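Local coordinates for tudor domain-containing protein 1 (Mus musculus, PDB 4B9W), which scaffolds piRNA biogenesis in the male germline by binding arginine-methylated Piwi proteins through its Tudor domains, so that transposable elements stay repressed, at residues L6-V11 against L124-M129; C34-D39 against M129-V134; P71-F76 against Q115-Q120; D47-L52 against N81-L86. One frame throughout, in Å; residues are numbered along the deposited sequence.

How the contacts relate
All four contacts belong to the third extended Tudor domain, in which a Tudor barrel and a staphylococcal nuclease-like lobe share one chain. Contacts 3 and 4, with centres about 7 Å apart, lie in the barrel and its covering helix; both reach neighbouring strands of one sheet, and Cys72 N and Ala85 O, 2.8 Å apart, join them. Contact 2 lies in the other lobe, its centre about 20 Å from that of contact 4 and with no touch between them. Contact 1 bridges this gap: it shares Met129 with contact 2, and its Leu124 O meets Arg84 NH1 of contact 4. The dimethylarginine peptide lays its modified side chain on Tyr83 of contact 4 and its backbone on Phe76 of contact 3.

Contact 1: L6-V11 against L124-M129; sequences LEWTWV and LPFQGM
Phe126 meets two tryptophans of 6-11 in two different ways. Its ring lies nearly parallel to the six-membered ring of Trp8, planes at 14°, an offset pair with little ring overlap; Phe126 CE2 sits over the indole face, 3.4 Å from Trp8 CD2. Trp8 holds CG between its backbone N and carbonyl carbon (chi1 48°), which brings Trp8 CG to 3.5 Å from Phe126 CZ. Against Trp10 the same phenyl is T-shaped, with its edge toward the indole face, planes at 89° and centroids 5.4 Å apart. Phe126 CB covers that face near its rim, 3.3 Å from Trp10 CE3. Beyond the aromatic cluster, the folded Met129 chain brings SD 3.7 Å from Val11 CB, with an oblique Met-aromatic contact to Trp10. Val11 CG2 rests on the amide of Gln127, whose NE2 turns back to donate to Pro125 O from above the carbonyl plane. The backbones meet at a single bridge, Trp10 with Phe126: Phe126 N donates to Thr9 O at 2.8 Å, and Val11 N makes a weak bond to Phe126 O. Water 1 accepts from Thr9 N and lies within hydrogen-bonding distance of Leu124 O, bridging the two backbones. Here the N-terminal segment lies along the linker between strands 114-116 and 129-133, consistent with the extended Tudor fold, in which chain segments pass between the Tudor and nuclease-like lobes.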
loop_
_atom_site.group_PDB
_atom_site.type_symbol
_atom_site.label_atom_id
_atom_site.label_comp_id
_atom_site.label_asym_id
_atom_site.label_seq_id
_atom_site.Cartn_x
_atom_site.Cartn_y
_atom_site.Cartn_z
ATOM N N LEU A 6 15.078 12.615 15.101
ATOM C CA LEU A 6 15.705 12.055 13.875
ATOM C C LEU A 6 15.025 12.662 12.653
ATOM O O LEU A 6 13.797 12.729 12.599
ATOM C CB LEU A 6 15.554 10.535 13.856
ATOM C CG LEU A 6 16.247 9.739 14.966
ATOM C CD1 LEU A 6 15.699 8.328 15.010
ATOM C CD2 LEU A 6 17.753 9.685 14.770
ATOM N N GLU A 7 15.813 13.115 11.683
ATOM C CA GLU A 7 15.253 13.673 10.448
ATOM C C GLU A 7 16.060 13.252 9.229
ATOM O O GLU A 7 17.205 12.844 9.339
ATOM C CB GLU A 7 15.115 15.207 10.533
ATOM C CG GLU A 7 16.406 15.970 10.794
ATOM C CD GLU A 7 16.178 17.363 11.386
ATOM O OE1 GLU A 7 15.454 18.190 10.780
ATOM O OE2 GLU A 7 16.754 17.640 12.465
ATOM N N TRP A 8 15.443 13.351 8.058
ATOM C CA TRP A 8 16.059 12.827 6.842
ATOM C C TRP A 8 15.462 13.454 5.619
ATOM O O TRP A 8 14.434 14.113 5.701
ATOM C CB TRP A 8 15.868 11.314 6.827
ATOM C CG TRP A 8 14.439 10.925 7.139
ATOM C CD1 TRP A 8 13.876 10.629 8.381
ATOM C CD2 TRP A 8 13.335 10.835 6.195
ATOM N NE1 TRP A 8 12.540 10.344 8.252
ATOM C CE2 TRP A 8 12.156 10.449 6.969
ATOM C CE3 TRP A 8 13.214 11.022 4.839
ATOM C CZ2 TRP A 8 10.918 10.267 6.381
ATOM C CZ3 TRP A 8 11.969 10.827 4.253
ATOM C CH2 TRP A 8 10.843 10.454 5.001
ATOM N N THR A 9 16.078 13.228 4.462
ATOM C CA THR A 9 15.554 13.749 3.196
ATOM C C THR A 9 15.549 12.684 2.110
ATOM O O THR A 9 16.088 11.593 2.285
ATOM C CB THR A 9 16.394 14.963 2.725
ATOM O OG1 THR A 9 17.732 14.538 2.442
ATOM C CG2 THR A 9 16.435 16.081 3.829
ATOM N N TRP A 10 14.896 13.008 0.998
ATOM C CA TRP A 10 15.013 12.236 -0.225
ATOM C C TRP A 10 15.965 12.897 -1.151
ATOM O O TRP A 10 16.363 14.028 -0.923
ATOM C CB TRP A 10 13.669 12.122 -0.901
ATOM C CG TRP A 10 12.710 11.338 -0.062
ATOM C CD1 TRP A 10 11.763 11.830 0.826
ATOM C CD2 TRP A 10 12.595 9.872 0.031
ATOM N NE1 TRP A 10 11.087 10.804 1.427
ATOM C CE2 TRP A 10 11.536 9.609 0.997
ATOM C CE3 TRP A 10 13.226 8.806 -0.575
ATOM C CZ2 TRP A 10 11.142 8.324 1.317
ATOM C CZ3 TRP A 10 12.839 7.527 -0.229
ATOM C CH2 TRP A 10 11.818 7.288 0.686
ATOM N N VAL A 11 16.331 12.192 -2.220
ATOM C CA VAL A 11 17.107 12.793 -3.286
ATOM C C VAL A 11 16.214 13.870 -3.881
ATOM O O VAL A 11 14.997 13.696 -3.977
ATOM C CB VAL A 11 17.517 11.775 -4.383
ATOM C CG1 VAL A 11 18.299 12.464 -5.494
ATOM C CG2 VAL A 11 18.341 10.657 -3.774
ATOM N N LEU A 124 22.985 10.927 4.387
ATOM C CA LEU A 124 22.798 10.607 2.984
ATOM C C LEU A 124 21.289 10.596 2.676
ATOM O O LEU A 124 20.508 9.984 3.393
ATOM C CB LEU A 124 23.416 9.251 2.678
ATOM C CG LEU A 124 23.452 8.790 1.231
ATOM C CD1 LEU A 124 24.502 9.563 0.423
ATOM C CD2 LEU A 124 23.705 7.291 1.205
ATOM N N PRO A 125 20.861 11.318 1.632
ATOM C CA PRO A 125 19.425 11.279 1.306
ATOM C C PRO A 125 18.983 9.861 1.002
ATOM O O PRO A 125 19.776 9.070 0.491
ATOM C CB PRO A 125 19.312 12.167 0.047
ATOM C CG PRO A 125 20.527 13.040 0.092
ATOM C CD PRO A 125 21.606 12.274 0.799
ATOM N N PHE A 126 17.722 9.550 1.294
ATOM C CA PHE A 126 17.153 8.267 0.905
ATOM C C PHE A 126 17.156 8.110 -0.615
ATOM O O PHE A 126 16.776 9.020 -1.353
ATOM C CB PHE A 126 15.746 8.064 1.500
ATOM C CG PHE A 126 15.705 7.983 3.019
ATOM C CD1 PHE A 126 16.867 7.933 3.801
ATOM C CD2 PHE A 126 14.472 7.940 3.682
ATOM C CE1 PHE A 126 16.789 7.856 5.183
ATOM C CE2 PHE A 126 14.401 7.863 5.074
ATOM C CZ PHE A 126 15.555 7.831 5.821
ATOM N N GLN A 127 17.597 6.934 -1.069
ATOM C CA GLN A 127 18.010 6.736 -2.477
ATOM C C GLN A 127 17.017 5.966 -3.335
ATOM O O GLN A 127 17.157 5.959 -4.541
ATOM C CB GLN A 127 19.345 6.002 -2.540
ATOM C CG GLN A 127 20.537 6.771 -2.023
ATOM C CD GLN A 127 20.858 8.009 -2.833
ATOM O OE1 GLN A 127 20.820 7.986 -4.060
ATOM N NE2 GLN A 127 21.193 9.105 -2.142
ATOM N N GLY A 128 16.044 5.295 -2.724
ATOM C CA GLY A 128 15.014 4.589 -3.466
ATOM C C GLY A 128 13.902 5.556 -3.831
ATOM O O GLY A 128 12.948 5.770 -3.058
ATOM N N MET A 129 14.033 6.149 -5.009
ATOM C CA MET A 129 13.120 7.197 -5.433
ATOM C C MET A 129 11.960 6.595 -6.191
ATOM O O MET A 129 12.185 5.960 -7.233
ATOM C CB MET A 129 13.880 8.174 -6.340
ATOM C CG MET A 129 15.013 8.899 -5.627
ATOM S SD MET A 129 14.401 9.782 -4.165
ATOM C CE MET A 129 12.978 10.644 -4.868
HETATM O O HOH W 1 18.286 11.241 4.829
#

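Contact 2: C34-D39 against M129-V134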
loop_
_atom_site.group_PDB
_atom_site.type_symbol
_atom_site.label_atom_id
_atom_site.label_comp_id
_atom_site.label_asym_id
_atom_site.label_seq_id
_atom_site.Cartn_x
_atom_site.Cartn_y
_atom_site.Cartn_z
ATOM N N CYS A 34 14.071 3.848 -8.550
ATOM C CA CYS A 34 15.353 4.027 -9.222
ATOM C C CYS A 34 16.401 4.562 -8.273
ATOM O O CYS A 34 16.098 5.349 -7.377
ATOM C CB CYS A 34 15.230 5.019 -10.384
ATOM S SG CYS A 34 14.254 4.466 -11.808
ATOM N N HIS A 35 17.636 4.119 -8.483
ATOM C CA HIS A 35 18.789 4.854 -8.036
ATOM C C HIS A 35 19.156 5.851 -9.105
ATOM O O HIS A 35 19.358 5.478 -10.268
ATOM C CB HIS A 35 19.954 3.928 -7.792
ATOM C CG HIS A 35 19.752 2.988 -6.644
ATOM N ND1 HIS A 35 20.247 1.728 -6.640
ATOM C CD2 HIS A 35 19.085 3.156 -5.447
ATOM C CE1 HIS A 35 19.921 1.124 -5.490
ATOM N NE2 HIS A 35 19.198 1.998 -4.754
ATOM N N PHE A 36 19.218 7.128 -8.718
ATOM C CA PHE A 36 19.666 8.206 -9.590
ATOM C C PHE A 36 21.187 8.393 -9.438
ATOM O O PHE A 36 21.704 8.606 -8.325
ATOM C CB PHE A 36 18.861 9.474 -9.306
ATOM C CG PHE A 36 17.433 9.390 -9.794
ATOM C CD1 PHE A 36 16.510 8.586 -9.157
ATOM C CD2 PHE A 36 17.029 10.087 -10.919
ATOM C CE1 PHE A 36 15.201 8.514 -9.600
ATOM C CE2 PHE A 36 15.722 10.020 -11.384
ATOM C CZ PHE A 36 14.807 9.229 -10.729
ATOM N N LEU A 37 21.905 8.230 -10.543
ATOM C CA LEU A 37 23.362 8.161 -10.503
ATOM C C LEU A 37 23.938 9.557 -10.621
ATOM O O LEU A 37 24.432 9.971 -11.684
ATOM C CB LEU A 37 23.913 7.234 -11.594
ATOM C CG LEU A 37 23.300 5.839 -11.743
ATOM C CD1 LEU A 37 23.926 5.116 -12.934
ATOM C CD2 LEU A 37 23.431 5.010 -10.475
ATOM N N LYS A 38 23.821 10.303 -9.530
ATOM C CA LYS A 38 24.420 11.625 -9.417
ATOM C C LYS A 38 25.036 11.777 -8.029
ATOM O O LYS A 38 24.804 10.948 -7.142
ATOM C CB LYS A 38 23.400 12.734 -9.706
ATOM C CG LYS A 38 22.145 12.757 -8.847
ATOM C CD LYS A 38 21.352 14.038 -9.108
ATOM C CE LYS A 38 20.261 14.249 -8.060
ATOM N NZ LYS A 38 19.656 15.613 -8.122
ATOM N N ASP A 39 25.848 12.811 -7.865
ATOM C CA ASP A 39 26.445 13.136 -6.570
ATOM C C ASP A 39 27.135 11.947 -5.883
ATOM O O ASP A 39 27.126 11.869 -4.656
ATOM C CB ASP A 39 25.360 13.711 -5.641
ATOM C CG ASP A 39 24.683 14.940 -6.227
ATOM O OD1 ASP A 39 25.401 15.757 -6.845
ATOM O OD2 ASP A 39 23.443 15.092 -6.079
ATOM N N MET A 129 14.033 6.149 -5.009
ATOM C CA MET A 129 13.120 7.197 -5.433
ATOM C C MET A 129 11.960 6.595 -6.191
ATOM O O MET A 129 12.185 5.960 -7.233
ATOM C CB MET A 129 13.880 8.174 -6.340
ATOM C CG MET A 129 15.013 8.899 -5.627
ATOM S SD MET A 129 14.401 9.782 -4.165
ATOM C CE MET A 129 12.978 10.644 -4.868
ATOM N N GLN A 130 10.736 6.790 -5.700
ATOM C CA GLN A 130 9.572 6.243 -6.418
ATOM C C GLN A 130 9.383 6.997 -7.721
ATOM O O GLN A 130 9.428 8.223 -7.713
ATOM C CB GLN A 130 8.280 6.338 -5.588
ATOM C CG GLN A 130 7.105 5.659 -6.275
ATOM C CD GLN A 130 5.825 5.712 -5.458
ATOM O OE1 GLN A 130 5.729 6.443 -4.470
ATOM N NE2 GLN A 130 4.827 4.950 -5.883
ATOM N N CYS A 131 9.176 6.265 -8.818
ATOM C CA CYS A 131 8.967 6.843 -10.131
ATOM C C CYS A 131 7.714 6.288 -10.778
ATOM O O CYS A 131 7.147 5.339 -10.295
ATOM C CB CYS A 131 10.135 6.555 -11.061
ATOM S SG CYS A 131 11.728 7.085 -10.431
ATOM N N TRP A 132 7.274 6.939 -11.849
ATOM C CA TRP A 132 6.265 6.383 -12.769
ATOM C C TRP A 132 6.577 6.903 -14.119
ATOM O O TRP A 132 7.162 7.945 -14.225
ATOM C CB TRP A 132 4.849 6.765 -12.375
ATOM C CG TRP A 132 4.643 8.215 -12.039
ATOM C CD1 TRP A 132 4.265 9.258 -12.893
ATOM C CD2 TRP A 132 4.767 8.826 -10.716
ATOM N NE1 TRP A 132 4.164 10.438 -12.189
ATOM C CE2 TRP A 132 4.461 10.241 -10.884
ATOM C CE3 TRP A 132 5.092 8.346 -9.443
ATOM C CZ2 TRP A 132 4.497 11.123 -9.825
ATOM C CZ3 TRP A 132 5.113 9.247 -8.371
ATOM C CH2 TRP A 132 4.823 10.604 -8.561
ATOM N N LEU A 133 6.231 6.178 -15.172
ATOM C CA LEU A 133 6.442 6.682 -16.526
ATOM C C LEU A 133 5.351 7.700 -16.826
ATOM O O LEU A 133 4.211 7.504 -16.458
ATOM C CB LEU A 133 6.374 5.556 -17.567
ATOM C CG LEU A 133 7.499 4.505 -17.557
ATOM C CD1 LEU A 133 7.265 3.511 -18.685
ATOM C CD2 LEU A 133 8.861 5.147 -17.685
ATOM N N VAL A 134 5.696 8.801 -17.479
ATOM C CA VAL A 134 4.668 9.780 -17.809
ATOM C C VAL A 134 3.989 9.414 -19.130
ATOM O O VAL A 134 4.517 8.630 -19.928
ATOM C CB VAL A 134 5.210 11.213 -17.857
ATOM C CG1 VAL A 134 5.694 11.624 -16.471
ATOM C CG2 VAL A 134 6.294 11.344 -18.920
#
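Strands 34-36 and 129-133 meet at one antiparallel hydrogen-bonded pair, Cys34 with Met129, and then splay apart, their short axes at 111° and 6.7 Å at closest approach. Both bonds of the pair are fairly straight: Cys34 N reaches Met129 O at 3.1 Å, and Met129 N reaches Cys34 O at 3.2 Å. In the opening between the diverging strands lies the Phe36 ring. Its CE1 atom comes 3.5 Å from Met129 CB, the phenylalanine and methionine side chains crossing at about a right angle; CD1 of the ring also touches Met129 CG. The pairing belongs to the curled mixed sheet of the second lobe, the staphylococcal nuclease-like part of an extended Tudor domain, in which strands from before and after the Tudor barrel come together. Cys131 approaches Phe36 from another direction. With SG anti to its carbonyl carbon (chi1 -56°), the sulfur lies at the ring edge near the plane, 3.8 Å from Phe36 CZ, a sulfur-aromatic contact made at the rim. The same SG is 3.9 Å from Cys34 SG, a van der Waals distance far too long for a disulfide. Phe13 meets the Phe36 ring at a steep angle, and Val19 and Val21 of strand 18-26 also touch it. His35 points away from strand 129-133, its NE2 hydrogen-bonded to Asp102 O.

Contact 3: P71-F76 against Q115-Q120; sequences PCCAFF and QAILPQ
Cys73 and Gln115 form the directly bonded part of this contact, an antiparallel hydrogen-bonded pair. Cys73 N donates to Gln115 O at 2.8 Å in an almost straight bond (173°), and Gln115 N returns a bond to Cys73 O at 2.9 Å, in the carbonyl plane. Next to the pair Ile117 turns back over strand 71-76. Its CG1 is anti to the backbone N (chi1 -164°) and lies 3.9 Å from Cys73 SG, while the CG2 branch reaches 3.8 Å from Pro71 CB; CD1 comes up beside Cys72 O. Further along, the link is looser and goes through water. Water 2 accepts from Ile117 N and donates to Pro71 O at 2.7 Å, so a single molecule joins these two backbone atoms in place of a direct bond. The amide of Gln115 leaves the contact, bonding to Cys56 O and Asn62 ND2. Strand 114-116 closes this side of the five-stranded Tudor sheet by pairing with 71-76, whose other neighbour is strand 81-90, while helix 41-57 lays Leu52, Tyr55 and Cys56 against Cys73.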
loop_
_atom_site.group_PDB
_atom_site.type_symbol
_atom_site.label_atom_id
_atom_site.label_comp_id
_atom_site.label_asym_id
_atom_site.label_seq_id
_atom_site.Cartn_x
_atom_site.Cartn_y
_atom_site.Cartn_z
ATOM N N PRO A 71 12.284 5.973 11.509
ATOM C CA PRO A 71 13.405 5.341 10.846
ATOM C C PRO A 71 14.073 4.293 11.730
ATOM O O PRO A 71 14.019 4.379 12.953
ATOM C CB PRO A 71 14.353 6.511 10.550
ATOM C CG PRO A 71 13.602 7.749 10.907
ATOM C CD PRO A 71 12.613 7.344 11.933
ATOM N N CYS A 72 14.652 3.292 11.089
ATOM C CA CYS A 72 15.405 2.243 11.766
ATOM C C CYS A 72 16.366 1.593 10.777
ATOM O O CYS A 72 16.473 2.033 9.615
ATOM C CB CYS A 72 14.459 1.195 12.346
ATOM S SG CYS A 72 13.283 0.504 11.151
ATOM N N CYS A 73 17.103 0.602 11.285
ATOM C CA CYS A 73 17.892 -0.338 10.519
ATOM C C CYS A 73 17.108 -1.622 10.562
ATOM O O CYS A 73 16.675 -2.044 11.638
ATOM C CB CYS A 73 19.255 -0.598 11.181
ATOM S SG CYS A 73 20.363 0.831 11.281
ATOM N N ALA A 74 16.928 -2.260 9.404
ATOM C CA ALA A 74 16.159 -3.500 9.312
ATOM C C ALA A 74 16.973 -4.538 8.553
ATOM O O ALA A 74 17.616 -4.216 7.573
ATOM C CB ALA A 74 14.822 -3.251 8.609
ATOM N N PHE A 75 16.938 -5.781 9.020
ATOM C CA PHE A 75 17.641 -6.886 8.379
ATOM C C PHE A 75 16.836 -7.343 7.162
ATOM O O PHE A 75 15.647 -7.559 7.273
ATOM C CB PHE A 75 17.780 -8.023 9.407
ATOM C CG PHE A 75 18.458 -9.247 8.893
ATOM C CD1 PHE A 75 19.829 -9.294 8.782
ATOM C CD2 PHE A 75 17.726 -10.370 8.549
ATOM C CE1 PHE A 75 20.465 -10.434 8.303
ATOM C CE2 PHE A 75 18.355 -11.516 8.076
ATOM C CZ PHE A 75 19.720 -11.548 7.956
ATOM N N PHE A 76 17.474 -7.450 6.002
ATOM C CA PHE A 76 16.812 -7.919 4.773
ATOM C C PHE A 76 17.255 -9.355 4.458
ATOM O O PHE A 76 18.415 -9.611 4.089
ATOM C CB PHE A 76 17.115 -6.966 3.595
ATOM C CG PHE A 76 16.553 -7.425 2.277
ATOM C CD1 PHE A 76 15.204 -7.747 2.155
ATOM C CD2 PHE A 76 17.372 -7.568 1.157
ATOM C CE1 PHE A 76 14.677 -8.182 0.951
ATOM C CE2 PHE A 76 16.849 -8.010 -0.046
ATOM C CZ PHE A 76 15.499 -8.322 -0.151
ATOM N N GLN A 115 16.736 -2.583 14.458
ATOM C CA GLN A 115 17.601 -1.876 15.381
ATOM C C GLN A 115 17.363 -0.377 15.205
ATOM O O GLN A 115 17.090 0.104 14.087
ATOM C CB GLN A 115 19.082 -2.245 15.135
ATOM C CG GLN A 115 19.384 -3.711 15.440
ATOM C CD GLN A 115 20.875 -4.018 15.460
ATOM O OE1 GLN A 115 21.667 -3.241 15.996
ATOM N NE2 GLN A 115 21.265 -5.157 14.859
ATOM N N ALA A 116 17.450 0.366 16.303
ATOM C CA ALA A 116 17.404 1.834 16.231
ATOM C C ALA A 116 18.479 2.349 15.252
ATOM O O ALA A 116 19.549 1.757 15.149
ATOM C CB ALA A 116 17.590 2.452 17.614
ATOM N N ILE A 117 18.168 3.410 14.504
ATOM C CA ILE A 117 19.158 4.053 13.635
ATOM C C ILE A 117 19.710 5.303 14.344
ATOM O O ILE A 117 19.049 5.866 15.227
ATOM C CB ILE A 117 18.577 4.398 12.246
ATOM C CG1 ILE A 117 19.725 4.678 11.263
ATOM C CG2 ILE A 117 17.588 5.564 12.327
ATOM C CD1 ILE A 117 19.340 4.582 9.799
ATOM N N LEU A 118 20.931 5.695 14.002
ATOM C CA LEU A 118 21.532 6.877 14.591
ATOM C C LEU A 118 21.599 8.002 13.557
ATOM O O LEU A 118 21.701 7.737 12.361
ATOM C CB LEU A 118 22.918 6.540 15.141
ATOM C CG LEU A 118 22.932 5.490 16.253
ATOM C CD1 LEU A 118 24.357 5.268 16.711
ATOM C CD2 LEU A 118 22.073 5.920 17.437
ATOM N N PRO A 119 21.506 9.267 14.013
ATOM C CA PRO A 119 21.479 10.430 13.124
ATOM C C PRO A 119 22.594 10.511 12.078
ATOM O O PRO A 119 22.401 11.106 11.012
ATOM C CB PRO A 119 21.603 11.600 14.100
ATOM C CG PRO A 119 20.950 11.113 15.344
ATOM C CD PRO A 119 21.262 9.651 15.419
ATOM N N GLN A 120 23.756 9.941 12.358
ATOM C CA GLN A 120 24.856 10.065 11.406
ATOM C C GLN A 120 24.656 9.171 10.204
ATOM O O GLN A 120 25.292 9.373 9.180
ATOM C CB GLN A 120 26.203 9.756 12.040
ATOM C CG GLN A 120 26.288 8.412 12.731
ATOM C CD GLN A 120 26.179 8.554 14.233
ATOM O OE1 GLN A 120 25.259 9.219 14.755
ATOM N NE2 GLN A 120 27.124 7.942 14.945
HETATM O O HOH W 2 15.658 4.499 15.138
#

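Contact 4: D47-L52 against N81-L86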
loop_
_atom_site.group_PDB
_atom_site.type_symbol
_atom_site.label_atom_id
_atom_site.label_comp_id
_atom_site.label_asym_id
_atom_site.label_seq_id
_atom_site.Cartn_x
_atom_site.Cartn_y
_atom_site.Cartn_z
ATOM N N ASP A 47 29.057 2.853 0.990
ATOM C CA ASP A 47 29.814 3.185 2.201
ATOM C C ASP A 47 28.941 3.201 3.464
ATOM O O ASP A 47 29.352 2.696 4.515
ATOM C CB ASP A 47 30.548 4.513 2.023
ATOM C CG ASP A 47 31.689 4.415 1.007
ATOM O OD1 ASP A 47 32.375 3.363 0.969
ATOM O OD2 ASP A 47 31.890 5.382 0.246
ATOM N N LEU A 48 27.743 3.770 3.349
ATOM C CA LEU A 48 26.786 3.809 4.448
ATOM C C LEU A 48 26.387 2.399 4.867
ATOM O O LEU A 48 26.335 2.088 6.056
ATOM C CB LEU A 48 25.545 4.617 4.053
ATOM C CG LEU A 48 24.366 4.581 5.037
ATOM C CD1 LEU A 48 24.795 5.109 6.399
ATOM C CD2 LEU A 48 23.173 5.347 4.499
ATOM N N ASN A 49 26.093 1.557 3.878
ATOM C CA ASN A 49 25.681 0.174 4.113
ATOM C C ASN A 49 26.762 -0.645 4.787
ATOM O O ASN A 49 26.481 -1.472 5.665
ATOM C CB ASN A 49 25.266 -0.491 2.796
ATOM C CG ASN A 49 23.932 0.037 2.283
ATOM O OD1 ASN A 49 23.145 0.604 3.050
ATOM N ND2 ASN A 49 23.681 -0.130 0.979
ATOM N N GLN A 50 28.003 -0.415 4.378
ATOM C CA GLN A 50 29.131 -1.007 5.066
ATOM C C GLN A 50 29.125 -0.542 6.523
ATOM O O GLN A 50 29.241 -1.348 7.439
ATOM C CB GLN A 50 30.441 -0.633 4.362
ATOM C CG GLN A 50 31.680 -1.094 5.101
ATOM C CD GLN A 50 31.623 -2.558 5.433
ATOM O OE1 GLN A 50 31.622 -3.382 4.528
ATOM N NE2 GLN A 50 31.551 -2.897 6.735
ATOM N N SER A 51 28.955 0.753 6.739
ATOM C CA SER A 51 28.939 1.281 8.099
ATOM C C SER A 51 27.780 0.716 8.917
ATOM O O SER A 51 27.915 0.541 10.123
ATOM C CB SER A 51 28.896 2.808 8.100
ATOM O OG SER A 51 30.135 3.340 7.667
ATOM N N LEU A 52 26.652 0.429 8.264
ATOM C CA LEU A 52 25.492 -0.156 8.945
ATOM C C LEU A 52 25.740 -1.606 9.308
ATOM O O LEU A 52 25.213 -2.081 10.312
ATOM C CB LEU A 52 24.212 -0.084 8.079
ATOM C CG LEU A 52 23.555 1.273 7.806
ATOM C CD1 LEU A 52 22.155 1.081 7.212
ATOM C CD2 LEU A 52 23.477 2.149 9.047
ATOM N N ASN A 81 21.790 -8.760 4.938
ATOM C CA ASN A 81 22.454 -7.551 5.404
ATOM C C ASN A 81 21.452 -6.565 6.010
ATOM O O ASN A 81 20.236 -6.646 5.750
ATOM C CB ASN A 81 23.176 -6.895 4.239
ATOM C CG ASN A 81 24.280 -7.785 3.646
ATOM O OD1 ASN A 81 25.062 -8.389 4.382
ATOM N ND2 ASN A 81 24.346 -7.858 2.322
ATOM N N TRP A 82 21.958 -5.614 6.786
ATOM C CA TRP A 82 21.114 -4.551 7.335
ATOM C C TRP A 82 21.004 -3.346 6.406
ATOM O O TRP A 82 21.957 -2.968 5.726
ATOM C CB TRP A 82 21.630 -4.167 8.698
ATOM C CG TRP A 82 21.513 -5.311 9.678
ATOM C CD1 TRP A 82 22.301 -6.468 9.753
ATOM C CD2 TRP A 82 20.519 -5.463 10.750
ATOM N NE1 TRP A 82 21.876 -7.288 10.761
ATOM C CE2 TRP A 82 20.815 -6.752 11.403
ATOM C CE3 TRP A 82 19.441 -4.710 11.196
ATOM C CZ2 TRP A 82 20.073 -7.215 12.477
ATOM C CZ3 TRP A 82 18.700 -5.189 12.285
ATOM C CH2 TRP A 82 19.018 -6.403 12.915
ATOM N N TYR A 83 19.823 -2.743 6.330
ATOM C CA TYR A 83 19.678 -1.522 5.554
ATOM C C TYR A 83 18.802 -0.518 6.290
ATOM O O TYR A 83 18.151 -0.850 7.275
ATOM C CB TYR A 83 19.065 -1.835 4.190
ATOM C CG TYR A 83 19.921 -2.746 3.339
ATOM C CD1 TYR A 83 20.942 -2.231 2.566
ATOM C CD2 TYR A 83 19.708 -4.130 3.329
ATOM C CE1 TYR A 83 21.742 -3.047 1.795
ATOM C CE2 TYR A 83 20.499 -4.967 2.548
ATOM C CZ TYR A 83 21.509 -4.413 1.777
ATOM O OH TYR A 83 22.313 -5.212 0.999
ATOM N N ARG A 84 18.784 0.705 5.775
ATOM C CA ARG A 84 17.928 1.758 6.294
ATOM C C ARG A 84 16.479 1.460 5.949
ATOM O O ARG A 84 16.187 0.918 4.883
ATOM C CB ARG A 84 18.337 3.106 5.730
ATOM C CG ARG A 84 19.776 3.495 6.078
ATOM C CD ARG A 84 20.022 4.960 5.856
ATOM N NE ARG A 84 20.028 5.336 4.439
ATOM C CZ ARG A 84 20.188 6.581 4.005
ATOM N NH1 ARG A 84 20.348 7.574 4.870
ATOM N NH2 ARG A 84 20.168 6.847 2.699
ATOM N N ALA A 85 15.584 1.796 6.868
ATOM C CA ALA A 85 14.179 1.506 6.691
ATOM C C ALA A 85 13.302 2.472 7.502
ATOM O O ALA A 85 13.777 3.147 8.416
ATOM C CB ALA A 85 13.916 0.071 7.098
ATOM N N LEU A 86 12.024 2.556 7.100
ATOM C CA LEU A 86 10.967 3.210 7.836
ATOM C C LEU A 86 9.899 2.175 8.192
ATOM O O LEU A 86 9.525 1.323 7.363
ATOM C CB LEU A 86 10.315 4.334 7.000
ATOM C CG LEU A 86 11.045 5.652 6.773
ATOM C CD1 LEU A 86 10.343 6.449 5.660
ATOM C CD2 LEU A 86 11.153 6.485 8.057
HETATM O O HOH W 3 20.257 1.282 3.270
HETATM O O HOH W 4 24.564 -3.438 5.622
#
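Leu48 sets its CD2 methyl over one face of the Arg84 guanidinium, toward the rim, in tight packing: CD2 is 3.1 Å from Arg84 NE and 3.3 Å from CZ. The two side chains cross at about a right angle. The arginine chain bends at chi3 (-70°), which puts NE under the Leu48 methyl; nearer the backbone, Arg84 CG packs 3.6 Å from Leu52 CD1. The same methyl of Leu52 also rests on the backbone at Tyr83. Arg84 is tied down beyond the helix by a salt bridge to Asp102 and hydrogen bonds from NH1 to Leu124 O and Phe121 O. Helix 41-57, which connects the two lobes of the extended Tudor domain, lies across barrel strand 81-90, the short axes at 116° and 7.8 Å apart. Asn49 faces Tyr83 with its amide perpendicular to the ring; ND2 sits at the ring edge near its plane, 3.6 Å from Tyr83 CE1. Tyr83 in turn packs on the modified side chain of the bound peptide, consistent with a place in the aromatic cage that binds methylarginine in Tudor domains, while its hydroxyl bonds to Asp79. Two waters fill in the polar links between helix and strand. Water 3 donates to Asn49 OD1 and accepts from Arg84 N, and water 4 donates to both Asn49 O and Trp82 O, each 2.7 Å from it.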